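Local coordinates for USG-1 protein homolog (PDB 2HJS) that is a probable aspartate-semialdehyde dehydrogenase, likely using a nicotinamide cofactor to act on an aldehyde or oxo group, and probably works as a dimer, at the interface of chains A and B. Numbering follows the deposited sequence. Chains: chain A/B, USG-1 protein homolog.

The interface of chains A and B. Residues chain A 159, 240, 242, 247, 284, 312; chain B 198-200, 238.
A loop of chain B lays B:Leu199 against the sheet of chain A, in the part of the protein that belongs to the dimerisation domain of semialdehyde dehydrogenases; the two-fold axis supplies the same contact with the chains exchanged. Chain A buries 84 Å² of B:Leu199, more than of any other residue in the patch. Its CG lies anti to the carbonyl carbon, which carries the branched tip toward strands 153-160 and 246-254 and the segment with A:Ala240 and A:Val242. The CD1 methyl of B:Leu199 does most of the touching: it meets CB of A:Cys159 at a tight 3.5 Å, and CB of A:Ala240 and the CB-OG arm of A:Ser247 also border it. A:Val242 comes across the leucine at about a right angle, its CG1 methyl 3.9 Å from B:Leu199 CG.

The rim of the six-membered ring of A:Trp312 (CZ2, CH2, CZ3) meets both the loop at B:Leu199 and strand 233-239 at B:Ile238. CG of the tryptophan stands anti to the backbone N (chi1 163°) and the ring is turned by a chi2 of -96°, so that CZ3 of A:Trp312 reaches B:Ile238 CD1 at 3.7 Å while CZ2 comes near the carbonyl oxygen of B:Leu199. On the other flank, the side chains of A:Val284 and B:Asn198 run past each other in opposite directions, with CG2 of A:Val284 3.6 Å from the amide oxygen OD1 of B:Asn198.

No direct polar bond joins the chains among these residues; a water does so instead. The water sits 2.9 Å from OG of A:Ser247, the same hydroxyl oxygen that also borders the CD1 methyl of B:Leu199. It also pairs with the backbone N of A:Val284, the first residue of helix 284-288, with an angle of 158° at the hydrogen. Across the interface, the water lies 2.8 Å from the carbonyl O of B:Leu199.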
ATOM      1  N   CYS A 159       4.289  -2.619  -1.157  1.00 52.10           N
ATOM      2  CA  CYS A 159       3.337  -3.580  -0.587  1.00 52.53           C
ATOM      3  C   CYS A 159       3.826  -4.976  -0.891  1.00 53.01           C
ATOM      4  O   CYS A 159       3.813  -5.419  -2.055  1.00 53.10           O
ATOM      5  CB  CYS A 159       1.945  -3.368  -1.153  1.00 53.49           C
ATOM      6  SG  CYS A 159       1.323  -1.690  -0.780  1.00 56.63           S
ATOM      7  N   ALA A 240       1.141  -7.053   2.829  1.00 49.76           N
ATOM      8  CA  ALA A 240      -0.229  -7.182   2.300  1.00 50.18           C
ATOM      9  C   ALA A 240      -0.692  -8.629   2.366  1.00 50.00           C
ATOM     10  O   ALA A 240       0.140  -9.550   2.307  1.00 49.60           O
ATOM     11  CB  ALA A 240      -0.296  -6.669   0.846  1.00 50.28           C
ATOM     12  N   VAL A 242      -1.338 -10.895   0.403  1.00 49.76           N
ATOM     13  CA  VAL A 242      -1.254 -11.440  -0.957  1.00 49.46           C
ATOM     14  C   VAL A 242      -0.168 -12.494  -0.957  1.00 49.52           C
ATOM     15  O   VAL A 242       0.755 -12.415  -0.151  1.00 50.18           O
ATOM     16  CB  VAL A 242      -1.134 -10.332  -2.102  1.00 49.49           C
ATOM     17  CG1 VAL A 242      -1.718  -8.973  -1.680  1.00 48.50           C
ATOM     18  CG2 VAL A 242       0.200 -10.190  -2.655  1.00 47.84           C
ATOM     19  N   SER A 247       4.281  -5.164  -5.113  1.00 48.68           N
ATOM     20  CA  SER A 247       3.518  -4.070  -5.711  1.00 48.66           C
ATOM     21  C   SER A 247       4.063  -2.733  -5.167  1.00 48.60           C
ATOM     22  O   SER A 247       3.979  -2.477  -3.975  1.00 47.74           O
ATOM     23  CB  SER A 247       2.023  -4.194  -5.362  1.00 49.00           C
ATOM     24  OG  SER A 247       1.518  -5.469  -5.752  1.00 50.07           O
ATOM     25  N   VAL A 284      -0.016  -8.107  -9.447  1.00 50.71           N
ATOM     26  CA  VAL A 284       0.838  -9.297  -9.208  1.00 50.75           C
ATOM     27  C   VAL A 284       0.168 -10.605  -9.630  1.00 51.36           C
ATOM     28  O   VAL A 284       0.826 -11.488 -10.162  1.00 52.51           O
ATOM     29  CB  VAL A 284       1.388  -9.389  -7.747  1.00 50.14           C
ATOM     30  CG1 VAL A 284       2.312  -8.208  -7.468  1.00 48.65           C
ATOM     31  CG2 VAL A 284       0.251  -9.479  -6.713  1.00 49.88           C
ATOM     32  N   TRP A 312       3.605   2.871 -10.906  1.00 48.91           N
ATOM     33  CA  TRP A 312       3.177   1.680 -10.181  1.00 48.29           C
ATOM     34  C   TRP A 312       3.916   0.513 -10.806  1.00 48.09           C
ATOM     35  O   TRP A 312       3.934   0.374 -12.012  1.00 47.92           O
ATOM     36  CB  TRP A 312       1.666   1.521 -10.301  1.00 47.38           C
ATOM     37  CG  TRP A 312       1.082   0.152  -9.963  1.00 47.83           C
ATOM     38  CD1 TRP A 312       0.767  -0.858 -10.859  1.00 46.55           C
ATOM     39  CD2 TRP A 312       0.689  -0.333  -8.663  1.00 45.58           C
ATOM     40  NE1 TRP A 312       0.216  -1.924 -10.179  1.00 45.85           N
ATOM     41  CE2 TRP A 312       0.161  -1.632  -8.841  1.00 45.50           C
ATOM     42  CE3 TRP A 312       0.746   0.201  -7.365  1.00 47.05           C
ATOM     43  CZ2 TRP A 312      -0.347  -2.392  -7.775  1.00 45.76           C
ATOM     44  CZ3 TRP A 312       0.255  -0.565  -6.301  1.00 46.20           C
ATOM     45  CH2 TRP A 312      -0.294  -1.848  -6.525  1.00 46.06           C
TER
ATOM     46  N   ASN B 198      -5.064  -9.876  -4.111  1.00 45.54           N
ATOM     47  CA  ASN B 198      -4.480  -9.045  -5.172  1.00 45.16           C
ATOM     48  C   ASN B 198      -4.459  -7.594  -4.737  1.00 44.98           C
ATOM     49  O   ASN B 198      -5.235  -7.212  -3.882  1.00 45.10           O
ATOM     50  CB  ASN B 198      -5.286  -9.183  -6.468  1.00 45.68           C
ATOM     51  CG  ASN B 198      -4.427  -8.995  -7.712  1.00 45.69           C
ATOM     52  OD1 ASN B 198      -3.212  -8.889  -7.613  1.00 46.73           O
ATOM     53  ND2 ASN B 198      -5.053  -8.991  -8.886  1.00 44.26           N
ATOM     54  N   LEU B 199      -3.559  -6.789  -5.297  1.00 45.43           N
ATOM     55  CA  LEU B 199      -3.567  -5.339  -5.035  1.00 45.41           C
ATOM     56  C   LEU B 199      -3.858  -4.627  -6.342  1.00 44.90           C
ATOM     57  O   LEU B 199      -3.137  -4.835  -7.330  1.00 44.02           O
ATOM     58  CB  LEU B 199      -2.231  -4.862  -4.427  1.00 45.71           C
ATOM     59  CG  LEU B 199      -1.997  -5.277  -2.963  1.00 46.86           C
ATOM     60  CD1 LEU B 199      -0.511  -5.294  -2.657  1.00 47.16           C
ATOM     61  CD2 LEU B 199      -2.734  -4.409  -1.957  1.00 46.37           C
ATOM     62  N   LEU B 200      -4.934  -3.842  -6.385  1.00 44.06           N
ATOM     63  CA  LEU B 200      -5.244  -3.108  -7.613  1.00 44.87           C
ATOM     64  C   LEU B 200      -4.558  -1.752  -7.572  1.00 45.81           C
ATOM     65  O   LEU B 200      -4.555  -1.091  -6.540  1.00 45.69           O
ATOM     66  CB  LEU B 200      -6.754  -2.948  -7.825  1.00 44.60           C
ATOM     67  CG  LEU B 200      -7.647  -4.178  -7.603  1.00 44.31           C
ATOM     68  CD1 LEU B 200      -9.089  -3.834  -8.018  1.00 42.00           C
ATOM     69  CD2 LEU B 200      -7.115  -5.395  -8.369  1.00 42.86           C
ATOM     70  N   ILE B 238      -4.940   2.689  -3.626  1.00 51.22           N
ATOM     71  CA  ILE B 238      -4.776   1.314  -4.047  1.00 51.85           C
ATOM     72  C   ILE B 238      -5.925   0.526  -3.437  1.00 51.04           C
ATOM     73  O   ILE B 238      -6.399   0.856  -2.348  1.00 49.71           O
ATOM     74  CB  ILE B 238      -3.419   0.797  -3.508  1.00 52.59           C
ATOM     75  CG1 ILE B 238      -2.291   1.413  -4.312  1.00 52.94           C
ATOM     76  CG2 ILE B 238      -3.301  -0.729  -3.522  1.00 54.15           C
ATOM     77  CD1 ILE B 238      -1.005   1.392  -3.474  1.00 58.98           C
TER
HETATM   78  O   HOH W   1      -0.641  -5.958  -7.623  1.00 30.26           O